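PDB 2E46: time interval measuring enzyme TIME from Bombyx mori, which probably disproportionates superoxide to hydrogen peroxide and dioxygen, as a copper- and zinc-binding member of the Cu-Zn superoxide dismutase family. Local coordinates for residues Gly22-Thr27 / Val34-Gly39; Gly38-Leu43 / His98-Asp103; Pro45-Phe50 / Leu89-Phe94. All blocks are in the same frame, centred on the assembly; numbering follows the deposited sequence.

All three contacts join antiparallel neighbours in the beta barrel of the Cu-Zn superoxide dismutase fold. Interaction 1 pairs strands 21-29 and 33-41 as a hairpin; interaction 2 uses strand 33-41 again, now against strand 99-106, and the two share Gly38 and Gly39, with centres about 11 Å apart. Interaction 3, strands 46-53 and 88-94, is nested in the chain between the segments of interaction 2, its centre about 9 Å from that one and about 14 Å from interaction 1. Apolar side chains connect them: Ile24 meets Phe50, and Leu43 meets Tyr48. The Ser100 hydroxyl also bonds to Val93 O. Strand 46-53 carries copper ligands His51 and His53, so this hydrophobic interior adjoins the metal site.

Interaction 1 (Gly22-Thr27 / Val34-Gly39); sequences GNITFT and VHVQGG
Ile24 and Phe26 come to Val36 on the inner face of a beta hairpin. CG1 of Val36, anti to its own backbone N (chi1 174°), meets CG2 of Ile24 at 3.6 Å, while Phe26 lies chiefly against CG2 of Val36, 3.8 Å from its CD1. The phenylalanine and the valine lie alongside each other and point the same way, whereas the isoleucine crosses the valine at a slant. Val34 CG2 approaches the Phe26 ring at its edge, near the ring plane. Branched aliphatic residues suit this face because their two arms can pack beside a flat ring, and Val122 of strand 121-125 touches both Ile24 and Phe26 there.

On the other face Thr25 and Gln37 run side by side, the threonine methyl CG2 3.9 Å from Gln37 CB. Gln37 CG sits over one face of the His35 ring, toward its rim, while His35 NE2 bonds to Asp103 on the next strand.

Between the faces, Thr25 N reaches Gln37 O at 2.9 Å in a nearly straight bond (171°), and Gln37 N answers to Thr25 O. Glycine suits position 38, where a CB would collide with Asn23 O; that oxygen accepts Gly39 N at 3.1 Å. Cross-strand bonds thus serve alternate residues, and those between turn to the neighbouring strands, leaving an apolar face to the barrel interior and a more polar one outside.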
loop_
_atom_site.group_PDB
_atom_site.type_symbol
_atom_site.label_atom_id
_atom_site.label_comp_id
_atom_site.label_asym_id
_atom_site.label_seq_id
_atom_site.Cartn_x
_atom_site.Cartn_y
_atom_site.Cartn_z
ATOM N N GLY A 22 8.863 12.413 -1.433
ATOM C CA GLY A 22 7.470 12.969 -1.525
ATOM C C GLY A 22 6.524 12.166 -0.650
ATOM O O GLY A 22 6.701 10.960 -0.467
ATOM N N ASN A 23 5.592 12.868 -0.039
ATOM C CA ASN A 23 4.443 12.297 0.636
ATOM C C ASN A 23 3.229 12.906 -0.045
ATOM O O ASN A 23 3.227 14.132 -0.350
ATOM C CB ASN A 23 4.400 12.636 2.147
ATOM C CG ASN A 23 5.424 11.849 2.902
ATOM O OD1 ASN A 23 5.780 12.144 4.044
ATOM N ND2 ASN A 23 5.969 10.858 2.228
ATOM N N ILE A 24 2.233 12.047 -0.329
ATOM C CA ILE A 24 0.958 12.510 -0.849
ATOM C C ILE A 24 -0.179 11.886 -0.052
ATOM O O ILE A 24 -0.326 10.680 0.046
ATOM C CB ILE A 24 0.792 12.241 -2.330
ATOM C CG1 ILE A 24 2.029 12.761 -3.059
ATOM C CG2 ILE A 24 -0.555 12.872 -2.893
ATOM C CD1 ILE A 24 2.272 11.984 -4.353
ATOM N N THR A 25 -0.939 12.766 0.552
ATOM C CA THR A 25 -1.953 12.421 1.465
ATOM C C THR A 25 -3.264 12.599 0.663
ATOM O O THR A 25 -3.354 13.435 -0.277
ATOM C CB THR A 25 -1.705 13.388 2.557
ATOM O OG1 THR A 25 -1.310 12.739 3.793
ATOM C CG2 THR A 25 -2.645 14.630 2.607
ATOM N N PHE A 26 -4.231 11.757 0.959
ATOM C CA PHE A 26 -5.555 11.757 0.266
ATOM C C PHE A 26 -6.555 11.718 1.409
ATOM O O PHE A 26 -6.478 10.770 2.222
ATOM C CB PHE A 26 -5.768 10.450 -0.484
ATOM C CG PHE A 26 -4.826 10.256 -1.629
ATOM C CD1 PHE A 26 -5.181 10.658 -2.890
ATOM C CD2 PHE A 26 -3.567 9.805 -1.405
ATOM C CE1 PHE A 26 -4.324 10.533 -3.955
ATOM C CE2 PHE A 26 -2.675 9.643 -2.456
ATOM C CZ PHE A 26 -3.033 10.032 -3.749
ATOM N N THR A 27 -7.463 12.668 1.448
ATOM C CA THR A 27 -8.311 12.925 2.576
ATOM C C THR A 27 -9.686 13.099 2.050
ATOM O O THR A 27 -9.944 13.874 1.063
ATOM C CB THR A 27 -7.955 14.219 3.304
ATOM O OG1 THR A 27 -6.656 14.103 3.869
ATOM C CG2 THR A 27 -8.941 14.514 4.453
ATOM N N VAL A 34 -12.326 14.076 -2.830
ATOM C CA VAL A 34 -11.012 13.846 -2.132
ATOM C C VAL A 34 -9.942 14.943 -2.340
ATOM O O VAL A 34 -9.801 15.447 -3.453
ATOM C CB VAL A 34 -10.519 12.296 -2.107
ATOM C CG1 VAL A 34 -11.576 11.230 -2.524
ATOM C CG2 VAL A 34 -9.157 12.058 -2.481
ATOM N N HIS A 35 -9.277 15.306 -1.231
ATOM C CA HIS A 35 -8.442 16.464 -1.147
ATOM C C HIS A 35 -7.068 15.867 -1.207
ATOM O O HIS A 35 -6.721 15.048 -0.329
ATOM C CB HIS A 35 -8.650 17.206 0.199
ATOM C CG HIS A 35 -7.928 18.536 0.302
ATOM N ND1 HIS A 35 -7.622 19.127 1.509
ATOM C CD2 HIS A 35 -7.411 19.351 -0.640
ATOM C CE1 HIS A 35 -7.001 20.278 1.306
ATOM N NE2 HIS A 35 -6.806 20.403 0.013
ATOM N N VAL A 36 -6.328 16.138 -2.279
ATOM C CA VAL A 36 -4.995 15.458 -2.446
ATOM C C VAL A 36 -3.900 16.529 -2.196
ATOM O O VAL A 36 -3.886 17.577 -2.856
ATOM C CB VAL A 36 -4.882 15.006 -3.928
ATOM C CG1 VAL A 36 -3.520 14.438 -4.255
ATOM C CG2 VAL A 36 -6.061 14.020 -4.371
ATOM N N GLN A 37 -3.011 16.287 -1.280
ATOM C CA GLN A 37 -2.083 17.314 -0.824
ATOM C C GLN A 37 -0.755 16.634 -0.547
ATOM O O GLN A 37 -0.700 15.638 0.190
ATOM C CB GLN A 37 -2.486 17.892 0.539
ATOM C CG GLN A 37 -3.814 18.581 0.592
ATOM C CD GLN A 37 -4.017 19.199 1.930
ATOM O OE1 GLN A 37 -4.577 18.555 2.794
ATOM N NE2 GLN A 37 -3.505 20.448 2.131
ATOM N N GLY A 38 0.316 17.152 -1.094
ATOM C CA GLY A 38 1.591 16.748 -0.561
ATOM C C GLY A 38 2.725 17.611 -1.070
ATOM O O GLY A 38 2.542 18.738 -1.588
ATOM N N GLY A 39 3.928 17.097 -0.956
ATOM C CA GLY A 39 4.988 17.768 -1.649
ATOM C C GLY A 39 6.077 16.804 -1.880
ATOM O O GLY A 39 6.417 15.991 -0.975
#

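Interaction 2 (Gly38-Leu43 / His98-Asp103); sequences GGITGL and HYSRID
Gly38-Thr41 and Tyr99-Asp103 run antiparallel, their short axes 4.5 Å apart at 167°, with a pair of amide bonds between Gly38 and Ile102 and a further bond from Ile40 N to Ser100 O (2.9 Å). Inside, Ile40 and Ile102 slant across each other and their CD1 methyls meet at 3.4 Å, a tight fit. Ile40 CG1 sits between its backbone N and carbonyl carbon (chi1 54°), and from there also touches Ser100 CB at 3.5 Å; the small serine leaves room for it, and its hydroxyl bonds to Val93 O.

On the outer face the end of Tyr99 comes close to Gly39, OH 3.4 Å from Gly39 CA. A side chain on Gly39 would run into that hydroxyl, which is consistent with glycine here. Thr41 CG2 meets the ring edge at Tyr99 CD1, 3.8 Å away. Past the strand end, Gly42 N still bonds to His98 O at 3.1 Å, and the positive phi of Gly42 (135°) favours glycine at this turn. The chemistry is divided by face: the isoleucine methyls pack closely on the buried side, while glycine lets a tyrosine lie close against the outer surface.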
loop_
_atom_site.group_PDB
_atom_site.type_symbol
_atom_site.label_atom_id
_atom_site.label_comp_id
_atom_site.label_asym_id
_atom_site.label_seq_id
_atom_site.Cartn_x
_atom_site.Cartn_y
_atom_site.Cartn_z
ATOM N N GLY A 38 0.316 17.152 -1.094
ATOM C CA GLY A 38 1.591 16.748 -0.561
ATOM C C GLY A 38 2.725 17.611 -1.070
ATOM O O GLY A 38 2.542 18.738 -1.588
ATOM N N GLY A 39 3.928 17.097 -0.956
ATOM C CA GLY A 39 4.988 17.768 -1.649
ATOM C C GLY A 39 6.077 16.804 -1.880
ATOM O O GLY A 39 6.417 15.991 -0.975
ATOM N N ILE A 40 6.652 16.947 -3.077
ATOM C CA ILE A 40 7.728 16.094 -3.516
ATOM C C ILE A 40 8.980 16.847 -4.024
ATOM O O ILE A 40 8.889 17.747 -4.857
ATOM C CB ILE A 40 7.172 15.019 -4.505
ATOM C CG1 ILE A 40 6.405 15.541 -5.673
ATOM C CG2 ILE A 40 5.911 14.361 -3.857
ATOM C CD1 ILE A 40 5.270 14.466 -6.090
ATOM N N THR A 41 10.141 16.545 -3.485
ATOM C CA THR A 41 11.407 17.155 -4.033
ATOM C C THR A 41 12.112 16.155 -4.887
ATOM O O THR A 41 12.123 14.969 -4.588
ATOM C CB THR A 41 12.461 17.526 -2.939
ATOM O OG1 THR A 41 13.003 16.321 -2.363
ATOM C CG2 THR A 41 11.866 18.328 -1.800
ATOM N N GLY A 42 12.728 16.628 -5.953
ATOM C CA GLY A 42 13.912 15.938 -6.467
ATOM C C GLY A 42 13.778 15.830 -7.931
ATOM O O GLY A 42 14.434 15.013 -8.499
ATOM N N LEU A 43 12.927 16.600 -8.576
ATOM C CA LEU A 43 12.974 16.675 -10.038
ATOM C C LEU A 43 13.278 18.113 -10.546
ATOM O O LEU A 43 12.970 19.077 -9.817
ATOM C CB LEU A 43 11.682 16.170 -10.647
ATOM C CG LEU A 43 11.622 14.634 -10.740
ATOM C CD1 LEU A 43 10.499 14.068 -11.744
ATOM C CD2 LEU A 43 13.060 14.078 -11.051
ATOM N N HIS A 98 13.168 22.748 -7.603
ATOM C CA HIS A 98 12.989 21.297 -7.535
ATOM C C HIS A 98 11.939 20.719 -6.508
ATOM O O HIS A 98 12.162 19.634 -5.927
ATOM C CB HIS A 98 14.373 20.643 -7.254
ATOM C CG HIS A 98 15.328 20.786 -8.394
ATOM N ND1 HIS A 98 15.704 22.018 -8.895
ATOM C CD2 HIS A 98 15.930 19.861 -9.176
ATOM C CE1 HIS A 98 16.512 21.845 -9.927
ATOM N NE2 HIS A 98 16.655 20.547 -10.126
ATOM N N TYR A 99 10.827 21.429 -6.283
ATOM C CA TYR A 99 9.861 21.055 -5.268
ATOM C C TYR A 99 8.545 21.226 -5.902
ATOM O O TYR A 99 8.348 22.250 -6.527
ATOM C CB TYR A 99 9.938 21.920 -4.027
ATOM C CG TYR A 99 8.790 21.681 -3.032
ATOM C CD1 TYR A 99 8.798 20.551 -2.255
ATOM C CD2 TYR A 99 7.706 22.578 -2.900
ATOM C CE1 TYR A 99 7.821 20.274 -1.376
ATOM C CE2 TYR A 99 6.659 22.319 -1.970
ATOM C CZ TYR A 99 6.766 21.146 -1.196
ATOM O OH TYR A 99 5.838 20.728 -0.229
ATOM N N SER A 100 7.750 20.129 -5.874
ATOM C CA SER A 100 6.314 20.095 -6.174
ATOM C C SER A 100 5.391 20.268 -4.940
ATOM O O SER A 100 5.386 19.443 -4.002
ATOM C CB SER A 100 5.906 18.818 -6.874
ATOM O OG SER A 100 4.941 19.063 -7.903
ATOM N N ARG A 101 4.584 21.346 -4.988
ATOM C CA ARG A 101 3.448 21.438 -4.151
ATOM C C ARG A 101 2.293 20.739 -4.857
ATOM O O ARG A 101 1.850 21.119 -5.995
ATOM C CB ARG A 101 3.034 22.882 -3.783
ATOM C CG ARG A 101 2.108 22.788 -2.544
ATOM C CD ARG A 101 0.943 23.747 -2.590
ATOM N NE ARG A 101 0.239 23.810 -1.294
ATOM C CZ ARG A 101 -0.803 24.607 -1.085
ATOM N NH1 ARG A 101 -1.226 25.388 -2.065
ATOM N NH2 ARG A 101 -1.404 24.646 0.110
ATOM N N ILE A 102 1.764 19.735 -4.156
ATOM C CA ILE A 102 0.526 19.148 -4.611
ATOM C C ILE A 102 -0.588 19.610 -3.746
ATOM O O ILE A 102 -0.562 19.489 -2.480
ATOM C CB ILE A 102 0.647 17.659 -4.678
ATOM C CG1 ILE A 102 1.731 17.372 -5.683
ATOM C CG2 ILE A 102 -0.660 16.998 -5.197
ATOM C CD1 ILE A 102 2.232 15.965 -5.579
ATOM N N ASP A 103 -1.605 20.131 -4.427
ATOM C CA ASP A 103 -2.753 20.655 -3.679
ATOM C C ASP A 103 -3.970 20.779 -4.518
ATOM O O ASP A 103 -4.197 21.875 -5.142
ATOM C CB ASP A 103 -2.523 22.081 -3.115
ATOM C CG ASP A 103 -3.683 22.517 -2.242
ATOM O OD1 ASP A 103 -4.540 21.691 -1.893
ATOM O OD2 ASP A 103 -3.757 23.697 -1.852
#

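Interaction 3 (Pro45-Phe50 / Leu89-Phe94); sequences PGEYGF and LGNVVF
Gly46-Phe50 and Leu89-Phe94 pair as antiparallel strands of the Cu-Zn superoxide dismutase beta barrel. Five backbone bonds join them. Gly46 and Phe94 exchange two, Phe94 N reaching Gly46 O at 2.7 Å. Tyr48 and Val92 exchange two more. The fifth runs from Phe50 N to Gly90 O at 2.8 Å. Gly49 turns its backbone the other way, bonding to His125 and Lys127, so the strand is held on both sides close to copper ligands His51 and His125. Gly46 and Gly90 have backbone angles that favour glycine. The Tyr48 hydroxyl bonds to Pro44 O, satisfying the polar end of a buried aromatic.

Aromatic and aliphatic residues share the inner face. The edge of Phe94 points at the face of Tyr48, planes at 87°, an offset edge-to-face pair. Phe50, with CG anti to its backbone N (chi1 -174°), offers a ring face to Val92 and also touches Leu89 CB. Replacing Phe50 by an alanine is likely to leave Val92 CG1 without its aromatic partner and open a gap beside Leu89. That valine methyl, CG1, stands 4.0 Å from the Phe50 ring centroid, 23° off the ring normal.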
loop_
_atom_site.group_PDB
_atom_site.type_symbol
_atom_site.label_atom_id
_atom_site.label_comp_id
_atom_site.label_asym_id
_atom_site.label_seq_id
_atom_site.Cartn_x
_atom_site.Cartn_y
_atom_site.Cartn_z
ATOM N N PRO A 45 12.735 21.625 -12.427
ATOM C CA PRO A 45 11.477 22.287 -12.848
ATOM C C PRO A 45 10.794 21.760 -14.137
ATOM O O PRO A 45 11.407 21.477 -15.148
ATOM C CB PRO A 45 11.845 23.799 -12.900
ATOM C CG PRO A 45 13.389 23.773 -12.910
ATOM C CD PRO A 45 13.804 22.602 -12.127
ATOM N N GLY A 46 9.482 21.596 -14.043
ATOM C CA GLY A 46 8.688 21.182 -15.189
ATOM C C GLY A 46 7.418 20.490 -14.703
ATOM O O GLY A 46 7.191 20.341 -13.487
ATOM N N GLU A 47 6.586 20.157 -15.684
ATOM C CA GLU A 47 5.460 19.282 -15.547
ATOM C C GLU A 47 5.781 17.765 -15.649
ATOM O O GLU A 47 6.448 17.358 -16.620
ATOM C CB GLU A 47 4.515 19.616 -16.648
ATOM C CG GLU A 47 3.873 20.908 -16.419
ATOM C CD GLU A 47 2.690 21.102 -17.308
ATOM O OE1 GLU A 47 2.735 20.657 -18.521
ATOM O OE2 GLU A 47 1.706 21.641 -16.759
ATOM N N TYR A 48 5.293 16.938 -14.689
ATOM C CA TYR A 48 5.228 15.415 -14.822
ATOM C C TYR A 48 3.823 14.696 -14.546
ATOM O O TYR A 48 3.027 15.117 -13.651
ATOM C CB TYR A 48 6.286 14.786 -13.953
ATOM C CG TYR A 48 7.580 15.529 -14.051
ATOM C CD1 TYR A 48 7.689 16.868 -13.590
ATOM C CD2 TYR A 48 8.730 14.925 -14.605
ATOM C CE1 TYR A 48 8.918 17.568 -13.662
ATOM C CE2 TYR A 48 9.990 15.651 -14.706
ATOM C CZ TYR A 48 10.056 16.962 -14.218
ATOM O OH TYR A 48 11.235 17.665 -14.289
ATOM N N GLY A 49 3.549 13.663 -15.357
ATOM C CA GLY A 49 2.314 12.813 -15.301
ATOM C C GLY A 49 2.218 12.201 -13.919
ATOM O O GLY A 49 3.222 11.706 -13.387
ATOM N N PHE A 50 1.044 12.345 -13.302
ATOM C CA PHE A 50 0.807 11.913 -11.936
ATOM C C PHE A 50 -0.461 11.118 -11.916
ATOM O O PHE A 50 -1.532 11.657 -12.210
ATOM C CB PHE A 50 0.618 13.104 -11.086
ATOM C CG PHE A 50 0.512 12.804 -9.653
ATOM C CD1 PHE A 50 -0.658 13.121 -8.967
ATOM C CD2 PHE A 50 1.571 12.303 -8.956
ATOM C CE1 PHE A 50 -0.780 12.919 -7.658
ATOM C CE2 PHE A 50 1.437 12.109 -7.622
ATOM C CZ PHE A 50 0.223 12.422 -6.972
ATOM N N LEU A 89 -5.237 11.913 -12.549
ATOM C CA LEU A 89 -5.026 13.132 -11.830
ATOM C C LEU A 89 -4.062 14.170 -12.499
ATOM O O LEU A 89 -3.612 15.067 -11.782
ATOM C CB LEU A 89 -4.507 12.799 -10.417
ATOM C CG LEU A 89 -5.475 11.905 -9.603
ATOM C CD1 LEU A 89 -4.877 11.597 -8.277
ATOM C CD2 LEU A 89 -6.794 12.659 -9.378
ATOM N N GLY A 90 -3.786 14.063 -13.832
ATOM C CA GLY A 90 -3.051 15.097 -14.667
ATOM C C GLY A 90 -1.531 15.231 -14.407
ATOM O O GLY A 90 -0.813 14.202 -14.354
ATOM N N ASN A 91 -1.054 16.470 -14.167
ATOM C CA ASN A 91 0.415 16.733 -13.987
ATOM C C ASN A 91 0.715 17.404 -12.690
ATOM O O ASN A 91 -0.042 18.300 -12.263
ATOM C CB ASN A 91 1.014 17.619 -15.112
ATOM C CG ASN A 91 1.039 16.921 -16.493
ATOM O OD1 ASN A 91 0.278 17.277 -17.410
ATOM N ND2 ASN A 91 1.909 15.929 -16.644
ATOM N N VAL A 92 1.790 16.960 -12.048
ATOM C CA VAL A 92 2.442 17.775 -11.084
ATOM C C VAL A 92 3.524 18.771 -11.665
ATOM O O VAL A 92 4.020 18.585 -12.765
ATOM C CB VAL A 92 2.939 16.957 -9.870
ATOM C CG1 VAL A 92 1.747 16.240 -9.251
ATOM C CG2 VAL A 92 4.083 16.022 -10.250
ATOM N N VAL A 93 3.824 19.845 -10.919
ATOM C CA VAL A 93 4.709 20.890 -11.411
ATOM C C VAL A 93 5.847 21.078 -10.408
ATOM O O VAL A 93 5.610 21.390 -9.235
ATOM C CB VAL A 93 3.968 22.177 -11.754
ATOM C CG1 VAL A 93 4.980 23.391 -11.956
ATOM C CG2 VAL A 93 3.242 21.961 -13.049
ATOM N N PHE A 94 7.079 20.778 -10.857
ATOM C CA PHE A 94 8.291 21.082 -10.005
ATOM C C PHE A 94 8.741 22.538 -10.237
ATOM O O PHE A 94 8.751 23.022 -11.372
ATOM C CB PHE A 94 9.409 20.054 -10.215
ATOM C CG PHE A 94 9.111 18.734 -9.557
ATOM C CD1 PHE A 94 9.630 18.446 -8.291
ATOM C CD2 PHE A 94 8.232 17.835 -10.160
ATOM C CE1 PHE A 94 9.319 17.236 -7.640
ATOM C CE2 PHE A 94 7.904 16.689 -9.554
ATOM C CZ PHE A 94 8.446 16.344 -8.283
#